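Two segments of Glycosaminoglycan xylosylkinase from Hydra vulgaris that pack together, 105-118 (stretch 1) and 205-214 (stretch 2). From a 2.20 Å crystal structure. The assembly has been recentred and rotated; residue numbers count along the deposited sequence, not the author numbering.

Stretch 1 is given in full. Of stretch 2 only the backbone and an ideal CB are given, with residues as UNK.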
# COMPACT_ATOMS: atom_id res chain seq x y z
N ILE A 105 5.42 -20.02 11.96
CA ILE A 105 5.46 -19.42 13.29
C ILE A 105 6.12 -18.04 13.20
O ILE A 105 7.11 -17.86 12.49
CB ILE A 105 6.22 -20.34 14.26
CG1 ILE A 105 5.47 -21.66 14.43
CG2 ILE A 105 6.42 -19.67 15.60
CD1 ILE A 105 4.07 -21.51 15.00
N GLN A 106 5.57 -17.07 13.92
CA GLN A 106 6.12 -15.72 13.97
C GLN A 106 6.47 -15.36 15.41
O GLN A 106 5.58 -15.29 16.27
CB GLN A 106 5.15 -14.69 13.39
CG GLN A 106 5.64 -13.27 13.51
CD GLN A 106 6.91 -13.03 12.70
OE1 GLN A 106 6.93 -13.22 11.49
NE2 GLN A 106 7.97 -12.62 13.37
N ASN A 107 7.75 -15.11 15.67
CA ASN A 107 8.21 -14.75 17.00
C ASN A 107 8.06 -13.25 17.26
O ASN A 107 8.17 -12.42 16.35
CB ASN A 107 9.66 -15.18 17.20
CG ASN A 107 9.78 -16.68 17.37
OD1 ASN A 107 8.78 -17.38 17.53
ND2 ASN A 107 11.01 -17.18 17.35
N VAL A 108 7.79 -12.91 18.52
CA VAL A 108 7.76 -11.53 18.99
C VAL A 108 8.51 -11.43 20.32
O VAL A 108 8.60 -12.40 21.08
CB VAL A 108 6.32 -10.98 19.16
CG1 VAL A 108 5.62 -10.89 17.81
CG2 VAL A 108 5.52 -11.82 20.15
N VAL A 109 9.07 -10.26 20.57
CA VAL A 109 9.51 -9.88 21.91
C VAL A 109 8.31 -9.36 22.68
O VAL A 109 7.48 -8.62 22.14
CB VAL A 109 10.62 -8.81 21.82
CG1 VAL A 109 11.01 -8.31 23.21
CG2 VAL A 109 11.83 -9.34 21.06
N PHE A 110 8.19 -9.75 23.95
CA PHE A 110 7.14 -9.25 24.83
C PHE A 110 7.74 -8.41 25.94
O PHE A 110 8.53 -8.92 26.74
CB PHE A 110 6.30 -10.38 25.43
CG PHE A 110 5.26 -9.90 26.40
CD1 PHE A 110 4.17 -9.18 25.96
CD2 PHE A 110 5.39 -10.16 27.76
CE1 PHE A 110 3.21 -8.73 26.85
CE2 PHE A 110 4.43 -9.72 28.66
CZ PHE A 110 3.34 -9.00 28.20
N LYS A 111 7.39 -7.13 25.97
CA LYS A 111 7.85 -6.20 27.00
C LYS A 111 6.71 -5.87 27.95
O LYS A 111 5.75 -5.19 27.55
CB LYS A 111 8.39 -4.93 26.36
CG LYS A 111 9.53 -5.24 25.41
CD LYS A 111 10.56 -4.14 25.40
CE LYS A 111 11.73 -4.57 24.55
NZ LYS A 111 12.61 -3.43 24.23
N PRO A 112 6.74 -6.35 29.19
CA PRO A 112 5.64 -6.09 30.12
C PRO A 112 5.64 -4.65 30.62
O PRO A 112 6.67 -3.98 30.66
CB PRO A 112 5.91 -7.08 31.27
CG PRO A 112 7.36 -7.35 31.20
CD PRO A 112 7.76 -7.26 29.76
N LYS A 113 4.46 -4.19 31.00
CA LYS A 113 4.32 -2.93 31.73
C LYS A 113 5.10 -2.96 33.04
O LYS A 113 5.04 -3.93 33.80
CB LYS A 113 2.84 -2.66 31.99
CG LYS A 113 2.57 -1.50 32.93
CD LYS A 113 1.09 -1.37 33.22
CE LYS A 113 0.87 -0.72 34.57
NZ LYS A 113 0.28 0.63 34.48
N ARG A 114 5.84 -1.88 33.30
CA ARG A 114 6.63 -1.75 34.52
C ARG A 114 6.34 -0.48 35.31
O ARG A 114 6.76 -0.38 36.46
CB ARG A 114 8.13 -1.78 34.20
CG ARG A 114 8.53 -2.89 33.26
CD ARG A 114 8.37 -4.25 33.90
NE ARG A 114 8.92 -4.26 35.24
CZ ARG A 114 10.15 -4.68 35.53
NH1 ARG A 114 10.96 -5.11 34.57
NH2 ARG A 114 10.58 -4.67 36.78
N TYR A 115 5.65 0.50 34.72
CA TYR A 115 5.41 1.79 35.35
C TYR A 115 4.00 2.24 35.03
O TYR A 115 3.38 1.79 34.06
CB TYR A 115 6.37 2.88 34.84
CG TYR A 115 7.84 2.68 35.09
CD1 TYR A 115 8.38 2.80 36.37
CD2 TYR A 115 8.70 2.40 34.05
CE1 TYR A 115 9.74 2.63 36.58
CE2 TYR A 115 10.06 2.23 34.25
CZ TYR A 115 10.57 2.34 35.52
OH TYR A 115 11.92 2.17 35.73
N SER A 116 3.49 3.16 35.85
CA SER A 116 2.30 3.90 35.48
C SER A 116 2.59 4.82 34.30
O SER A 116 3.74 5.21 34.05
CB SER A 116 1.79 4.74 36.65
OG SER A 116 1.55 3.94 37.78
N ARG A 117 1.53 5.23 33.60
CA ARG A 117 1.70 6.12 32.46
C ARG A 117 2.27 7.46 32.87
O ARG A 117 2.97 8.11 32.08
CB ARG A 117 0.36 6.38 31.76
CG ARG A 117 -0.19 5.18 31.04
CD ARG A 117 0.59 4.88 29.73
NE ARG A 117 -0.21 3.99 28.91
CZ ARG A 117 -0.26 2.69 29.11
NH1 ARG A 117 0.45 2.10 30.07
NH2 ARG A 117 -1.04 1.94 28.33
N ASN A 118 2.01 7.90 34.10
CA ASN A 118 2.43 9.22 34.53
C ASN A 118 3.69 9.19 35.40
O ASN A 118 4.02 10.21 36.02
CB ASN A 118 1.29 9.92 35.26
CG ASN A 118 0.90 9.22 36.53
OD1 ASN A 118 1.28 8.08 36.77
ND2 ASN A 118 0.14 9.91 37.37
N UNK A 205 -3.91 -10.77 34.39
CA UNK A 205 -3.91 -10.08 33.09
C UNK A 205 -2.74 -9.11 33.05
O UNK A 205 -2.71 -8.13 33.80
CB UNK A 205 -5.23 -9.34 32.85
N UNK A 206 -1.77 -9.37 32.17
CA UNK A 206 -0.57 -8.54 32.10
C UNK A 206 -0.56 -7.73 30.81
O UNK A 206 -0.61 -8.29 29.71
CB UNK A 206 0.69 -9.40 32.20
N UNK A 207 -0.50 -6.41 30.96
CA UNK A 207 -0.37 -5.49 29.85
C UNK A 207 1.08 -5.44 29.38
O UNK A 207 2.01 -5.45 30.19
CB UNK A 207 -0.86 -4.10 30.25
N UNK A 208 1.26 -5.38 28.06
CA UNK A 208 2.60 -5.24 27.53
C UNK A 208 2.58 -4.91 26.05
O UNK A 208 1.52 -4.69 25.46
CB UNK A 208 3.40 -6.52 27.77
N UNK A 209 3.77 -4.88 25.46
CA UNK A 209 3.96 -4.59 24.05
C UNK A 209 4.62 -5.79 23.37
O UNK A 209 5.52 -6.42 23.94
CB UNK A 209 4.80 -3.33 23.86
N UNK A 210 4.16 -6.10 22.16
CA UNK A 210 4.74 -7.15 21.33
C UNK A 210 5.48 -6.50 20.17
O UNK A 210 4.92 -5.65 19.48
CB UNK A 210 3.67 -8.11 20.82
N UNK A 211 6.74 -6.91 19.95
CA UNK A 211 7.56 -6.39 18.86
C UNK A 211 7.96 -7.56 17.96
O UNK A 211 8.54 -8.54 18.44
CB UNK A 211 8.79 -5.66 19.39
N UNK A 212 7.66 -7.43 16.66
CA UNK A 212 7.97 -8.49 15.70
C UNK A 212 9.46 -8.70 15.53
O UNK A 212 10.24 -7.74 15.37
CB UNK A 212 7.34 -8.17 14.34
N UNK A 213 9.86 -9.97 15.50
CA UNK A 213 11.17 -10.33 14.99
C UNK A 213 11.30 -9.99 13.52
O UNK A 213 10.36 -10.19 12.74
CB UNK A 213 11.44 -11.82 15.21
N UNK A 214 12.48 -9.53 13.13
CA UNK A 214 12.82 -9.49 11.72
C UNK A 214 12.99 -10.91 11.20
O UNK A 214 13.47 -11.79 11.92
CB UNK A 214 14.09 -8.67 11.49

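The strands run antiparallel (143° between their directions). In the extended backbone from 208 to 212, successive positions alternate between the face carrying Val108, Phe110 and Pro112 and the face carrying Val109 and Lys111.

At position 205 the ideal CB finds nothing of stretch 1 within 5.5 Å; Thr205 makes no contact.

At position 206 CB points sideways, 4.8 Å from Phe110 CZ. A long, flexible apolar chain could reach the ring and Pro112. Met206 does: its SD lies 3.6 Å from Phe110 CE2, at the ring edge, and 3.7 Å from Pro112 CB.

Position 207 accepts a backbone hydrogen bond from Lys113 N to its O (2.9 Å, 169°). Its CB also points sideways, 4.3 Å from Lys113 CB, and the Arg117 guanidinium lies farther along, favouring an extended acidic or polar chain. Glu207, with chi1 and chi2 both t, forms a salt bridge there: OE1 is 2.8 Å from Arg117 NH2 and 2.9 Å from Arg117 NH1.

Position 208 is the most restrictive. An ideal CB would sit 2.4 Å from Phe110 CE1 and 2.7 Å from Lys111 O, both clashes, and phi/psi of -169/-175 is very extended. Only glycine fits this backbone as it stands. Gly208 lets its CA approach Phe110 CE1 to 3.6 Å.

Position 209 exchanges two hydrogen bonds with Lys111: Lys111 N to its O (2.8 Å), its N to Lys111 O (2.9 Å). CB, 4.2 Å from Lys111 O, is not crowded, so several small or medium residues would suit; the residue is Ala209.

At position 210 CB faces Val108 CG2 (4.2 Å) and the Phe110 ring (CD1, 5.3 Å), inviting a branched aliphatic. Leu210 places CD1 3.5 Å from Phe110 CD1, at the ring edge, and CG 3.9 Å from Val108 CG2.

Position 211 does likewise with Val109 (N to Val109 O, 2.9 Å; Val109 N to its O, 2.8 Å). Aliphatic chains, beta-branched or not, suit this site beside Val109 and the Lys111 methylenes. Ile211 brings CD1 3.7 Å from Lys111 CG.

At position 212 CB is 4.7 Å from Val108 CG1, and a medium apolar chain would fit. Leu212 CD2 reaches Val108 CG1 at 3.7 Å and Gln106 CG at 3.6 Å.

Position 213 points toward stretch 1, and its N donates to Asn107 O (3.1 Å, 170°). A broad, flat group could cover Asn107 and Val109. Trp213 does: Asn107 CB sits 3.7 Å from the centroid of its five-membered ring, a CH-pi contact over the face, while Val109 CG2 meets the edge at NE1 (3.8 Å).

Position 214 points away; Leu214 makes no contact.

Stretch 2 205-214: TMEGALILWL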
# COMPACT_ATOMS: atom_id res chain seq x y z
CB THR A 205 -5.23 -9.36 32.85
OG1 THR A 205 -6.30 -10.32 32.93
CG2 THR A 205 -5.26 -8.69 31.48
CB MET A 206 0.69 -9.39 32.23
CG MET A 206 1.98 -8.59 32.11
SD MET A 206 3.43 -9.64 32.07
CE MET A 206 3.87 -9.66 33.78
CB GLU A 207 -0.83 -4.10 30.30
CG GLU A 207 -0.73 -2.99 29.27
CD GLU A 207 -1.05 -1.61 29.85
OE1 GLU A 207 -0.45 -0.62 29.39
OE2 GLU A 207 -1.89 -1.52 30.77
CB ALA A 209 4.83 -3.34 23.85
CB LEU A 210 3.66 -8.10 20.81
CG LEU A 210 3.07 -9.20 21.71
CD1 LEU A 210 2.41 -8.63 22.94
CD2 LEU A 210 2.06 -10.02 20.93
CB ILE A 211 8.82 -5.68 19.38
CG1 ILE A 211 8.44 -4.56 20.36
CG2 ILE A 211 9.63 -5.11 18.20
CD1 ILE A 211 8.60 -4.93 21.82
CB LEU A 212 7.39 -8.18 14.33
CG LEU A 212 5.90 -8.35 14.06
CD1 LEU A 212 5.63 -7.94 12.62
CD2 LEU A 212 5.48 -9.79 14.31
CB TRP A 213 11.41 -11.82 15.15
CG TRP A 213 11.89 -12.24 16.46
CD1 TRP A 213 11.69 -11.58 17.63
CD2 TRP A 213 12.66 -13.39 16.75
NE1 TRP A 213 12.28 -12.28 18.65
CE2 TRP A 213 12.89 -13.40 18.14
CE3 TRP A 213 13.17 -14.43 15.98
CZ2 TRP A 213 13.61 -14.40 18.77
CZ3 TRP A 213 13.89 -15.43 16.62
CH2 TRP A 213 14.11 -15.41 18.00
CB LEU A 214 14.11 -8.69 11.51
CG LEU A 214 13.98 -7.17 11.38
CD1 LEU A 214 13.41 -6.54 12.65
CD2 LEU A 214 15.32 -6.56 11.05
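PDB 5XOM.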